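Local coordinates for ribonucleoside-diphosphate reductase (Pseudomonas aeruginosa, PDB 5IM3), which probably converts ribonucleoside diphosphates into deoxyribonucleotides for DNA synthesis, as an allosterically regulated class I ribonucleotide reductase, at residues 429-432 with 433-437; 464-467 with 468-471; 583-587 with 588-592; 409-412 with 413-416; 552-555 with 556-560. One frame throughout, in Å; residues are numbered along the deposited sequence.

Contact 1 (429-432 with 433-437); sequences FLKV and VNDTA
Phe429 to Thr436 form an unbroken run of the helix 427-440, and four consecutive i to i+4 backbone bonds join its halves, among them Val433 N to Phe429 O (3.0 Å) and Asn434 N to Leu430 O (2.7 Å). The carbonyl of Val432 is gripped twice by Thr436. The backbone N reaches Val432 O at 3.0 Å and OG1 reaches it at 2.9 Å, from opposite faces of the carbonyl plane. Thr436 OG1, beside its own backbone N at chi1 -65°, also bonds Tyr386 OH of the second subunit. Asn434 ND2 runs almost straight to Asp435 OD1 (3.2 Å) and meets the carboxylate from above its plane, while Asn434 OD1 takes the N-H of Asp480. Lys431 folds at chi2 and chi3 and passes its CD 3.6 Å from Asp435 OD1, but its NZ goes to the carbonyls of Asp474 and Arg477. Phe429 touches both a bound dATP and Ala439 of the second subunit. Asp435 OD2 lies close to its copy in the second subunit, and Asp435 OD1 is 2.8 Å from another acceptor, Lys431 O; both would probably raise the carboxylate pKa, an effect that Asn434 and the nearby Lys431 may soften.

Contact 2 (464-467 with 468-471); sequences FLEL and RKNT
Glu466 and Lys469 meet at the two ends of a type I beta turn, and the backbone bond closing the turn is the compact part of the contact. Lys469 N donates to Glu466 O over 3.1 Å; the bond is nearly straight at hydrogen (172°), although the donor stands above the carbonyl plane. CB and CG of Lys469 close over the same oxygen, CB at 3.6 Å from Glu466 O. Leu467 is buried, its side chain set against Thr478, Thr483 and the helix 427-440. A water accepts from Arg468 N at 3.0 Å; its very short approach to Leu465 O makes a bridge between the two doubtful. The turn brings the chain off the short helix 461-465 into the loop that leads to the strand 482-487, within the alpha-beta barrel of the enzyme. Toward the partly exposed side the grip slackens. The side chains of Glu466 and Lys469 run alongside each other in the same direction, both extended beyond CG, and their tips make only a long salt bridge, Glu466 OE1 to Lys469 NZ at 3.9 Å. The stronger partner of Glu466 OE1 is Lys550 of the helix 544-558. Arg468 behaves differently: bent at chi2 and chi3, it lays its CD 4.0 Å from Leu467 O and then leads away from the turn, where NH1 donates to the carbonyl of Met481. The carbonyl of Lys469 accepts from His479 NE2.

Contact 3 (583-587 with 588-592); sequences SSNLC and TEITL
Asn585 reaches into the bend formed by Thr588, Glu589 and Ile590. Its CB lies 4.0 Å from Ile590 CB, and CG rests 3.6 Å from Ile590 CG1. At the tip, OD1 is held by backbone N-H groups: Glu589 N approaches in the carbonyl plane at 3.0 Å, Ile590 N comes from above that plane at 3.2 Å, and Thr588 N adds a weak bond. The amide nitrogen ND2 turns to Glu589, making weak bonds to both carboxylate oxygens, OE1 the nearer at 3.3 Å; amide and carboxylate planes stand 67° apart. A chi1 of 69° puts the Asn585 amide between its own backbone N and carbonyl carbon, over the bend. Glu589 OE1 also lies 3.2 Å from Cys587 CB. Nearer its base, Ser584 OG closes the loop by donating to Ile590 O (2.7 Å). The sequence Asn-Leu-Cys-Thr-Glu is consistent with the finger loop of class I reductases. The loop follows the helix 566-571 and lies inside the barrel: Asn585 touches Cys373 and Leu375 of the strand 373-377, Ile590 packs on Cys602 and Leu604 of the strand 600-608, and Leu586 and Thr588 meet the strand 450-455.

Contact 4 (409-412 with 413-416); sequences VRAL and GSYI. With DTP (2'-deoxyadenosine 5'-triphosphate), chain G.
Arg410 lies flat under the sugar of the bound dATP and edge-on to the carbonyl of Tyr415. The deoxyribose C5' stands 3.6 Å above the guanidinium plane, over its centre. At the edge, NH1 makes a weak bond to Tyr415 O (2.8 Å) and another weak one to O1G of the gamma-phosphate, while NH2 donates to O3G at 2.9 Å. NE faces Asp380 in a salt bridge, which would fix the rotation of the group. With chi1 at 62°, CG sits between the backbone N and carbonyl carbon, and the aliphatic stem is turned over Ser414, Arg410 CB lying 3.6 Å from Ser414 OG. Ser414 in turn points back at Ala411: both its OG (2.7 Å) and its N (3.1 Å) bond Ala411 O from the same face of the carbonyl, closing a type II turn with Gly413, at positive phi, in its third position. Ser505 is a further partner of Ser414 OG. Ile416 lies over a face of the adenine, with CD1 3.5 Å from the base atom N9. Lys397 and Val440 of the second subunit also bond this dATP, an arrangement typical of the substrate-specificity site at the dimer interface of class I reductases.

Contact 5 (552-555 with 556-560); sequences LSML and FETGH
Phe556 sets the edge of its ring against Ser553 O, which lies near the ring plane; the Phe556 side chain also packs on Ala883, Leu888 and Ala908. The imidazole of His560 lies past the helix and meets the ring of Trp562; its ND1 donates to Thr558 O at 3.2 Å, coming from above that carbonyl's plane. The Glu557 carboxylate has the methyl of Met554 beside it, CE to OE1 at 3.7 Å, where the bent methionine and the extended glutamate cross obliquely. Glu557 CG, for its part, closes on Ser553 O. Thr558 OG1 both donates and accepts. A chi1 of 76° turns it back up the helix to donate to Met554 O at 2.8 Å, and Thr558 N reaches the same oxygen at 2.7 Å from the other face of the carbonyl. OG1 then accepts from His560 N (3.2 Å), an ST turn. Between the two, Gly559 leaves helical angles with a phi of 83° and gives weak bonds to Met554 O and Leu555 O. Leu555 CD1 comes to 3.6 Å from Gly559 O. Met554 O is thus held by both N and OG1 of Thr558, and the same hydroxyl receives His560 N, tying the chain beyond Gly559 back to the helix 544-558.

How the contacts relate
Contacts 1 and 3 are buried, whereas contacts 2, 4 and 5 are partly open to solvent. Contact 5 lies against contact 2, their centres about 9 Å apart: Met554 packs on Leu465 and Lys469, and Thr558 and His560 on Arg468. Contact 1 meets contact 2 from the helix 427-440, where Leu430 touches Phe464 and Leu467. Contacts 1 and 4 do not touch each other, but both border the same dATP, and Phe429 also packs on the second subunit. Threonine hydroxyls reinforce helix carbonyls in contacts 1 and 5; a water and a long salt bridge mark contact 2; an asparagine gathers backbone N-H groups in the barrel's interior in contact 3; an arginine meets phosphate in contact 4.

Contact 1 (429-432 with 433-437)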
loop_
_atom_site.group_PDB
_atom_site.type_symbol
_atom_site.label_atom_id
_atom_site.label_comp_id
_atom_site.label_asym_id
_atom_site.label_seq_id
_atom_site.Cartn_x
_atom_site.Cartn_y
_atom_site.Cartn_z
ATOM N N PHE A 429 30.794 6.039 -20.964
ATOM C CA PHE A 429 32.174 6.070 -20.503
ATOM C C PHE A 429 32.284 5.695 -19.026
ATOM O O PHE A 429 33.217 4.999 -18.621
ATOM C CB PHE A 429 32.770 7.444 -20.777
ATOM C CG PHE A 429 32.869 7.768 -22.240
ATOM C CD1 PHE A 429 33.577 6.944 -23.086
ATOM C CD2 PHE A 429 32.247 8.879 -22.769
ATOM C CE1 PHE A 429 33.671 7.220 -24.429
ATOM C CE2 PHE A 429 32.337 9.163 -24.118
ATOM C CZ PHE A 429 33.051 8.334 -24.947
ATOM N N LEU A 430 31.332 6.140 -18.204
ATOM C CA LEU A 430 31.354 5.736 -16.804
ATOM C C LEU A 430 31.225 4.232 -16.661
ATOM O O LEU A 430 31.752 3.648 -15.714
ATOM C CB LEU A 430 30.243 6.439 -16.028
ATOM C CG LEU A 430 30.453 7.944 -15.907
ATOM C CD1 LEU A 430 29.256 8.588 -15.225
ATOM C CD2 LEU A 430 31.733 8.245 -15.139
ATOM N N LYS A 431 30.548 3.586 -17.609
ATOM C CA LYS A 431 30.491 2.133 -17.601
ATOM C C LYS A 431 31.876 1.528 -17.797
ATOM O O LYS A 431 32.196 0.491 -17.215
ATOM C CB LYS A 431 29.530 1.643 -18.681
ATOM C CG LYS A 431 29.496 0.131 -18.819
ATOM C CD LYS A 431 28.776 -0.515 -17.642
ATOM C CE LYS A 431 27.275 -0.318 -17.757
ATOM N NZ LYS A 431 26.551 -1.189 -16.803
ATOM N N VAL A 432 32.699 2.157 -18.640
ATOM C CA VAL A 432 34.077 1.703 -18.798
ATOM C C VAL A 432 34.847 1.891 -17.494
ATOM O O VAL A 432 35.619 1.027 -17.083
ATOM C CB VAL A 432 34.752 2.444 -19.965
ATOM C CG1 VAL A 432 36.198 1.992 -20.127
ATOM C CG2 VAL A 432 33.967 2.218 -21.266
ATOM N N VAL A 433 34.649 3.030 -16.828
ATOM C CA VAL A 433 35.251 3.252 -15.514
ATOM C C VAL A 433 34.819 2.155 -14.555
ATOM O O VAL A 433 35.637 1.536 -13.869
ATOM C CB VAL A 433 34.863 4.643 -14.977
ATOM C CG1 VAL A 433 35.313 4.801 -13.527
ATOM C CG2 VAL A 433 35.448 5.735 -15.852
ATOM N N ASN A 434 33.507 1.917 -14.495
ATOM C CA ASN A 434 32.954 0.935 -13.573
ATOM C C ASN A 434 33.619 -0.425 -13.742
ATOM O O ASN A 434 33.981 -1.076 -12.756
ATOM C CB ASN A 434 31.447 0.831 -13.804
ATOM C CG ASN A 434 30.785 -0.169 -12.895
ATOM O OD1 ASN A 434 30.334 0.171 -11.802
ATOM N ND2 ASN A 434 30.721 -1.416 -13.339
ATOM N N ASP A 435 33.799 -0.866 -14.991
ATOM C CA ASP A 435 34.385 -2.176 -15.238
ATOM C C ASP A 435 35.893 -2.182 -15.047
ATOM O O ASP A 435 36.471 -3.253 -14.839
ATOM C CB ASP A 435 34.031 -2.650 -16.647
ATOM C CG ASP A 435 32.543 -2.908 -16.814
ATOM O OD1 ASP A 435 31.735 -2.108 -16.294
ATOM O OD2 ASP A 435 32.180 -3.913 -17.459
ATOM N N THR A 436 36.537 -1.017 -15.109
ATOM C CA THR A 436 37.950 -0.935 -14.759
ATOM C C THR A 436 38.143 -1.106 -13.258
ATOM O O THR A 436 39.064 -1.801 -12.819
ATOM C CB THR A 436 38.519 0.401 -15.236
ATOM O OG1 THR A 436 38.479 0.444 -16.668
ATOM C CG2 THR A 436 39.954 0.596 -14.757
ATOM N N ALA A 437 37.272 -0.493 -12.454
ATOM C CA ALA A 437 37.349 -0.670 -11.009
ATOM C C ALA A 437 37.171 -2.136 -10.624
ATOM O O ALA A 437 37.854 -2.636 -9.721
ATOM C CB ALA A 437 36.307 0.212 -10.330
#

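Contact 2 (464-467 with 468-471)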
loop_
_atom_site.group_PDB
_atom_site.type_symbol
_atom_site.label_atom_id
_atom_site.label_comp_id
_atom_site.label_asym_id
_atom_site.label_seq_id
_atom_site.Cartn_x
_atom_site.Cartn_y
_atom_site.Cartn_z
ATOM N N PHE A 464 22.515 10.542 -14.296
ATOM C CA PHE A 464 23.581 10.371 -13.308
ATOM C C PHE A 464 23.020 10.015 -11.936
ATOM O O PHE A 464 23.563 9.151 -11.242
ATOM C CB PHE A 464 24.409 11.657 -13.231
ATOM C CG PHE A 464 25.650 11.559 -12.381
ATOM C CD1 PHE A 464 26.802 10.969 -12.874
ATOM C CD2 PHE A 464 25.677 12.107 -11.105
ATOM C CE1 PHE A 464 27.953 10.902 -12.103
ATOM C CE2 PHE A 464 26.825 12.041 -10.329
ATOM C CZ PHE A 464 27.964 11.438 -10.831
ATOM N N LEU A 465 21.932 10.674 -11.529
ATOM C CA LEU A 465 21.378 10.448 -10.199
ATOM C C LEU A 465 20.900 9.017 -10.003
ATOM O O LEU A 465 20.778 8.574 -8.856
ATOM C CB LEU A 465 20.213 11.409 -9.935
ATOM C CG LEU A 465 20.489 12.904 -10.091
ATOM C CD1 LEU A 465 19.236 13.701 -9.774
ATOM C CD2 LEU A 465 21.629 13.354 -9.209
ATOM N N GLU A 466 20.632 8.285 -11.082
ATOM C CA GLU A 466 20.011 6.971 -10.986
ATOM C C GLU A 466 20.995 5.833 -11.200
ATOM O O GLU A 466 20.581 4.670 -11.238
ATOM C CB GLU A 466 18.868 6.850 -11.994
ATOM C CG GLU A 466 17.815 7.931 -11.871
ATOM C CD GLU A 466 16.501 7.529 -12.513
ATOM O OE1 GLU A 466 15.478 8.191 -12.242
ATOM O OE2 GLU A 466 16.489 6.538 -13.276
ATOM N N LEU A 467 22.287 6.136 -11.328
ATOM C CA LEU A 467 23.268 5.111 -11.668
ATOM C C LEU A 467 23.343 3.985 -10.644
ATOM O O LEU A 467 23.812 2.895 -10.987
ATOM C CB LEU A 467 24.648 5.751 -11.832
ATOM C CG LEU A 467 24.875 6.571 -13.105
ATOM C CD1 LEU A 467 26.201 7.316 -13.038
ATOM C CD2 LEU A 467 24.834 5.673 -14.335
ATOM N N ARG A 468 22.899 4.205 -9.406
ATOM C CA ARG A 468 23.035 3.202 -8.356
ATOM C C ARG A 468 21.705 2.570 -7.951
ATOM O O ARG A 468 21.627 1.923 -6.901
ATOM C CB ARG A 468 23.729 3.812 -7.137
ATOM C CG ARG A 468 25.173 4.246 -7.401
ATOM C CD ARG A 468 26.086 3.057 -7.681
ATOM N NE ARG A 468 26.136 2.134 -6.549
ATOM C CZ ARG A 468 27.094 2.110 -5.627
ATOM N NH1 ARG A 468 28.120 2.953 -5.691
ATOM N NH2 ARG A 468 27.033 1.229 -4.639
ATOM N N LYS A 469 20.660 2.726 -8.763
ATOM C CA LYS A 469 19.417 2.006 -8.513
ATOM C C LYS A 469 19.643 0.506 -8.649
ATOM O O LYS A 469 20.430 0.051 -9.483
ATOM C CB LYS A 469 18.327 2.458 -9.488
ATOM C CG LYS A 469 17.631 3.759 -9.112
ATOM C CD LYS A 469 16.365 3.956 -9.942
ATOM C CE LYS A 469 15.494 5.068 -9.380
ATOM N NZ LYS A 469 14.195 5.226 -10.107
ATOM N N ASN A 470 18.945 -0.271 -7.817
ATOM C CA ASN A 470 19.104 -1.722 -7.853
ATOM C C ASN A 470 18.455 -2.326 -9.094
ATOM O O ASN A 470 18.957 -3.314 -9.644
ATOM C CB ASN A 470 18.506 -2.348 -6.594
ATOM C CG ASN A 470 18.949 -1.647 -5.328
ATOM O OD1 ASN A 470 18.121 -1.167 -4.551
ATOM N ND2 ASN A 470 20.259 -1.584 -5.112
ATOM N N THR A 471 17.342 -1.757 -9.546
ATOM C CA THR A 471 16.590 -2.279 -10.677
ATOM C C THR A 471 16.688 -1.330 -11.866
ATOM O O THR A 471 17.245 -0.232 -11.776
ATOM C CB THR A 471 15.123 -2.495 -10.290
ATOM O OG1 THR A 471 14.542 -1.243 -9.903
ATOM C CG2 THR A 471 15.018 -3.484 -9.133
HETATM O O HOH W 1 21.840 6.500 -7.856
#

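Contact 3 (583-587 with 588-592)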
loop_
_atom_site.group_PDB
_atom_site.type_symbol
_atom_site.label_atom_id
_atom_site.label_comp_id
_atom_site.label_asym_id
_atom_site.label_seq_id
_atom_site.Cartn_x
_atom_site.Cartn_y
_atom_site.Cartn_z
ATOM N N SER A 583 36.635 18.798 -8.287
ATOM C CA SER A 583 35.797 17.880 -7.527
ATOM C C SER A 583 36.488 17.627 -6.193
ATOM O O SER A 583 37.551 18.187 -5.904
ATOM C CB SER A 583 35.559 16.572 -8.281
ATOM O OG SER A 583 36.693 15.723 -8.228
ATOM N N SER A 584 35.873 16.782 -5.380
ATOM C CA SER A 584 36.518 16.255 -4.193
ATOM C C SER A 584 37.004 14.837 -4.504
ATOM O O SER A 584 37.082 14.439 -5.671
ATOM C CB SER A 584 35.549 16.331 -3.012
ATOM O OG SER A 584 36.214 16.035 -1.800
ATOM N N ASN A 585 37.331 14.067 -3.478
ATOM C CA ASN A 585 37.941 12.764 -3.681
ATOM C C ASN A 585 36.943 11.656 -3.355
ATOM O O ASN A 585 35.745 11.900 -3.154
ATOM C CB ASN A 585 39.213 12.641 -2.842
ATOM C CG ASN A 585 38.924 12.565 -1.357
ATOM O OD1 ASN A 585 38.137 13.349 -0.824
ATOM N ND2 ASN A 585 39.548 11.604 -0.681
ATOM N N LEU A 586 37.451 10.424 -3.310
ATOM C CA LEU A 586 36.613 9.269 -3.016
ATOM C C LEU A 586 35.857 9.433 -1.698
ATOM O O LEU A 586 34.709 8.992 -1.575
ATOM C CB LEU A 586 37.476 8.006 -2.983
ATOM C CG LEU A 586 36.782 6.696 -2.602
ATOM C CD1 LEU A 586 35.660 6.355 -3.578
ATOM C CD2 LEU A 586 37.794 5.563 -2.541
ATOM N N CYS A 587 36.484 10.063 -0.703
ATOM C CA CYS A 587 35.919 10.156 0.638
ATOM C C CYS A 587 35.424 11.556 0.988
ATOM O O CYS A 587 34.945 11.765 2.107
ATOM C CB CYS A 587 36.957 9.682 1.662
ATOM S SG CYS A 587 37.498 7.974 1.381
ATOM N N THR A 588 35.539 12.515 0.067
ATOM C CA THR A 588 34.868 13.817 0.137
ATOM C C THR A 588 35.421 14.722 1.236
ATOM O O THR A 588 34.673 15.497 1.828
ATOM C CB THR A 588 33.349 13.662 0.309
ATOM O OG1 THR A 588 33.040 13.285 1.657
ATOM C CG2 THR A 588 32.802 12.623 -0.662
ATOM N N GLU A 589 36.728 14.663 1.510
ATOM C CA GLU A 589 37.361 15.596 2.434
ATOM C C GLU A 589 38.512 16.374 1.809
ATOM O O GLU A 589 39.090 17.237 2.480
ATOM C CB GLU A 589 37.869 14.861 3.686
ATOM C CG GLU A 589 39.245 14.187 3.560
ATOM C CD GLU A 589 39.217 12.922 2.730
ATOM O OE1 GLU A 589 38.159 12.604 2.148
ATOM O OE2 GLU A 589 40.259 12.239 2.669
ATOM N N ILE A 590 38.856 16.104 0.553
ATOM C CA ILE A 590 40.009 16.705 -0.107
ATOM C C ILE A 590 39.518 17.697 -1.152
ATOM O O ILE A 590 38.554 17.424 -1.876
ATOM C CB ILE A 590 40.896 15.619 -0.748
ATOM C CG1 ILE A 590 41.343 14.609 0.315
ATOM C CG2 ILE A 590 42.092 16.240 -1.446
ATOM C CD1 ILE A 590 42.164 15.211 1.448
ATOM N N THR A 591 40.193 18.857 -1.234
ATOM C CA THR A 591 39.830 19.908 -2.190
ATOM C C THR A 591 41.129 20.458 -2.785
ATOM O O THR A 591 41.660 21.476 -2.338
ATOM C CB THR A 591 38.994 21.013 -1.538
ATOM O OG1 THR A 591 39.705 21.567 -0.424
ATOM C CG2 THR A 591 37.656 20.473 -1.060
ATOM N N LEU A 592 41.633 19.770 -3.809
ATOM C CA LEU A 592 42.879 20.127 -4.471
ATOM C C LEU A 592 42.639 20.350 -5.961
ATOM O O LEU A 592 41.720 19.777 -6.552
ATOM C CB LEU A 592 43.934 19.031 -4.275
ATOM C CG LEU A 592 44.335 18.714 -2.832
ATOM C CD1 LEU A 592 45.253 17.500 -2.798
ATOM C CD2 LEU A 592 45.007 19.910 -2.176
#

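Contact 4 (409-412 with 413-416)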
loop_
_atom_site.group_PDB
_atom_site.type_symbol
_atom_site.label_atom_id
_atom_site.label_comp_id
_atom_site.label_asym_id
_atom_site.label_seq_id
_atom_site.Cartn_x
_atom_site.Cartn_y
_atom_site.Cartn_z
ATOM N N VAL A 409 32.976 16.496 -19.918
ATOM C CA VAL A 409 32.649 15.624 -21.043
ATOM C C VAL A 409 31.230 15.921 -21.518
ATOM O O VAL A 409 30.287 15.936 -20.721
ATOM C CB VAL A 409 32.817 14.149 -20.643
ATOM C CG1 VAL A 409 32.386 13.220 -21.768
ATOM C CG2 VAL A 409 34.264 13.876 -20.255
ATOM N N ARG A 410 31.076 16.134 -22.826
ATOM C CA ARG A 410 29.821 16.629 -23.383
ATOM C C ARG A 410 28.700 15.603 -23.240
ATOM O O ARG A 410 28.924 14.391 -23.230
ATOM C CB ARG A 410 30.006 17.012 -24.850
ATOM C CG ARG A 410 30.410 15.872 -25.767
ATOM C CD ARG A 410 30.772 16.396 -27.151
ATOM N NE ARG A 410 31.935 17.278 -27.104
ATOM C CZ ARG A 410 32.568 17.752 -28.172
ATOM N NH1 ARG A 410 32.154 17.438 -29.394
ATOM N NH2 ARG A 410 33.621 18.539 -28.017
ATOM N N ALA A 411 27.473 16.114 -23.148
ATOM C CA ALA A 411 26.329 15.329 -22.720
ATOM C C ALA A 411 25.562 14.760 -23.913
ATOM O O ALA A 411 25.878 15.019 -25.076
ATOM C CB ALA A 411 25.407 16.185 -21.853
ATOM N N LEU A 412 24.534 13.969 -23.608
ATOM C CA LEU A 412 23.655 13.426 -24.634
ATOM C C LEU A 412 23.161 14.536 -25.549
ATOM O O LEU A 412 22.750 15.603 -25.085
ATOM C CB LEU A 412 22.466 12.708 -23.988
ATOM C CG LEU A 412 21.402 12.161 -24.949
ATOM C CD1 LEU A 412 21.950 10.995 -25.764
ATOM C CD2 LEU A 412 20.145 11.751 -24.196
ATOM N N GLY A 413 23.213 14.277 -26.856
ATOM C CA GLY A 413 22.719 15.205 -27.849
ATOM C C GLY A 413 23.739 16.188 -28.377
ATOM O O GLY A 413 23.428 16.928 -29.316
ATOM N N SER A 414 24.942 16.223 -27.810
ATOM C CA SER A 414 25.971 17.141 -28.273
ATOM C C SER A 414 26.516 16.700 -29.628
ATOM O O SER A 414 26.590 15.506 -29.934
ATOM C CB SER A 414 27.118 17.217 -27.268
ATOM O OG SER A 414 26.640 17.403 -25.949
ATOM N N TYR A 415 26.903 17.677 -30.442
ATOM C CA TYR A 415 27.506 17.378 -31.732
ATOM C C TYR A 415 28.918 16.828 -31.556
ATOM O O TYR A 415 29.625 17.146 -30.594
ATOM C CB TYR A 415 27.542 18.631 -32.606
ATOM C CG TYR A 415 28.069 18.394 -34.004
ATOM C CD1 TYR A 415 27.259 17.846 -34.992
ATOM C CD2 TYR A 415 29.374 18.728 -34.342
ATOM C CE1 TYR A 415 27.737 17.633 -36.275
ATOM C CE2 TYR A 415 29.859 18.520 -35.625
ATOM C CZ TYR A 415 29.036 17.970 -36.583
ATOM O OH TYR A 415 29.513 17.758 -37.856
ATOM N N ILE A 416 29.318 15.980 -32.501
ATOM C CA ILE A 416 30.667 15.424 -32.559
ATOM C C ILE A 416 31.161 15.577 -33.990
ATOM O O ILE A 416 30.679 14.879 -34.889
ATOM C CB ILE A 416 30.712 13.951 -32.129
ATOM C CG1 ILE A 416 30.275 13.809 -30.672
ATOM C CG2 ILE A 416 32.121 13.385 -32.324
ATOM C CD1 ILE A 416 30.174 12.372 -30.215
HETATM P PG DTP G . 35.756 18.614 -31.330
HETATM O O1G DTP G . 34.423 18.135 -31.794
HETATM O O2G DTP G . 36.074 20.041 -31.780
HETATM O O3G DTP G . 35.893 18.562 -29.809
HETATM P PB DTP G . 37.896 16.695 -31.119
HETATM O O1B DTP G . 38.219 17.251 -29.792
HETATM O O2B DTP G . 39.167 16.460 -31.935
HETATM O O3B DTP G . 36.935 17.703 -31.893
HETATM P PA DTP G . 37.145 14.357 -29.733
HETATM O O1A DTP G . 37.960 15.078 -28.771
HETATM O O2A DTP G . 37.851 13.066 -30.075
HETATM O O3A DTP G . 37.113 15.314 -30.998
HETATM O "O5'" DTP G . 35.726 14.061 -29.112
HETATM C "C5'" DTP G . 34.976 15.066 -28.398
HETATM C "C4'" DTP G . 33.879 14.407 -27.598
HETATM O "O4'" DTP G . 33.135 13.511 -28.453
HETATM C "C3'" DTP G . 34.341 13.583 -26.395
HETATM O "O3'" DTP G . 33.466 13.789 -25.286
HETATM C "C2'" DTP G . 34.251 12.147 -26.895
HETATM C "C1'" DTP G . 33.117 12.204 -27.903
HETATM N N9 DTP G . 33.250 11.255 -28.998
HETATM C C8 DTP G . 34.030 11.413 -30.113
HETATM N N7 DTP G . 34.020 10.383 -30.924
HETATM C C5 DTP G . 33.162 9.486 -30.304
HETATM C C6 DTP G . 32.714 8.202 -30.662
HETATM N N6 DTP G . 33.085 7.571 -31.779
HETATM N N1 DTP G . 31.852 7.583 -29.827
HETATM C C2 DTP G . 31.468 8.216 -28.714
HETATM N N3 DTP G . 31.826 9.423 -28.270
HETATM C C4 DTP G . 32.681 10.011 -29.118
#

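Contact 5 (552-555 with 556-560)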
loop_
_atom_site.group_PDB
_atom_site.type_symbol
_atom_site.label_atom_id
_atom_site.label_comp_id
_atom_site.label_asym_id
_atom_site.label_seq_id
_atom_site.Cartn_x
_atom_site.Cartn_y
_atom_site.Cartn_z
ATOM N N LEU A 552 17.716 14.103 -3.434
ATOM C CA LEU A 552 17.604 13.587 -2.071
ATOM C C LEU A 552 16.949 12.212 -2.039
ATOM O O LEU A 552 17.313 11.379 -1.201
ATOM C CB LEU A 552 16.829 14.570 -1.195
ATOM C CG LEU A 552 17.452 15.964 -1.069
ATOM C CD1 LEU A 552 16.607 16.835 -0.150
ATOM C CD2 LEU A 552 18.898 15.897 -0.574
ATOM N N SER A 553 16.006 11.945 -2.941
ATOM C CA SER A 553 15.363 10.635 -2.954
ATOM C C SER A 553 16.331 9.550 -3.411
ATOM O O SER A 553 16.284 8.421 -2.909
ATOM C CB SER A 553 14.119 10.663 -3.844
ATOM O OG SER A 553 14.466 10.865 -5.198
ATOM N N MET A 554 17.220 9.870 -4.360
ATOM C CA MET A 554 18.235 8.901 -4.770
ATOM C C MET A 554 19.263 8.683 -3.667
ATOM O O MET A 554 19.681 7.547 -3.417
ATOM C CB MET A 554 18.925 9.363 -6.054
ATOM C CG MET A 554 18.070 9.250 -7.308
ATOM S SD MET A 554 17.549 7.560 -7.660
ATOM C CE MET A 554 15.887 7.568 -6.969
ATOM N N LEU A 555 19.693 9.759 -3.005
ATOM C CA LEU A 555 20.575 9.605 -1.854
ATOM C C LEU A 555 19.932 8.720 -0.792
ATOM O O LEU A 555 20.608 7.895 -0.166
ATOM C CB LEU A 555 20.925 10.981 -1.280
ATOM C CG LEU A 555 21.854 11.019 -0.061
ATOM C CD1 LEU A 555 23.238 10.500 -0.414
ATOM C CD2 LEU A 555 21.945 12.430 0.498
ATOM N N PHE A 556 18.616 8.854 -0.594
ATOM C CA PHE A 556 17.927 8.030 0.397
ATOM C C PHE A 556 17.773 6.592 -0.082
ATOM O O PHE A 556 18.001 5.648 0.685
ATOM C CB PHE A 556 16.558 8.629 0.715
ATOM C CG PHE A 556 15.664 7.712 1.511
ATOM C CD1 PHE A 556 15.936 7.438 2.842
ATOM C CD2 PHE A 556 14.549 7.132 0.928
ATOM C CE1 PHE A 556 15.114 6.595 3.576
ATOM C CE2 PHE A 556 13.724 6.291 1.655
ATOM C CZ PHE A 556 14.007 6.022 2.981
ATOM N N GLU A 557 17.380 6.404 -1.345
ATOM C CA GLU A 557 17.068 5.069 -1.847
ATOM C C GLU A 557 18.319 4.278 -2.206
ATOM O O GLU A 557 18.361 3.060 -2.000
ATOM C CB GLU A 557 16.155 5.167 -3.068
ATOM C CG GLU A 557 14.770 5.703 -2.769
ATOM C CD GLU A 557 13.879 5.721 -3.998
ATOM O OE1 GLU A 557 14.148 4.947 -4.943
ATOM O OE2 GLU A 557 12.913 6.512 -4.019
ATOM N N THR A 558 19.338 4.938 -2.761
ATOM C CA THR A 558 20.530 4.250 -3.240
ATOM C C THR A 558 21.803 4.622 -2.494
ATOM O O THR A 558 22.817 3.935 -2.666
ATOM C CB THR A 558 20.746 4.532 -4.737
ATOM O OG1 THR A 558 21.265 5.856 -4.909
ATOM C CG2 THR A 558 19.437 4.402 -5.511
ATOM N N GLY A 559 21.790 5.673 -1.676
ATOM C CA GLY A 559 22.997 6.157 -1.038
ATOM C C GLY A 559 23.846 7.068 -1.898
ATOM O O GLY A 559 24.906 7.519 -1.440
ATOM N N HIS A 560 23.417 7.356 -3.123
ATOM C CA HIS A 560 24.221 8.103 -4.076
ATOM C C HIS A 560 23.284 8.889 -4.979
ATOM O O HIS A 560 22.111 8.528 -5.124
ATOM C CB HIS A 560 25.104 7.165 -4.910
ATOM C CG HIS A 560 26.032 6.324 -4.090
ATOM N ND1 HIS A 560 25.660 5.105 -3.562
ATOM C CD2 HIS A 560 27.313 6.529 -3.701
ATOM C CE1 HIS A 560 26.674 4.596 -2.885
ATOM N NE2 HIS A 560 27.688 5.441 -2.954
#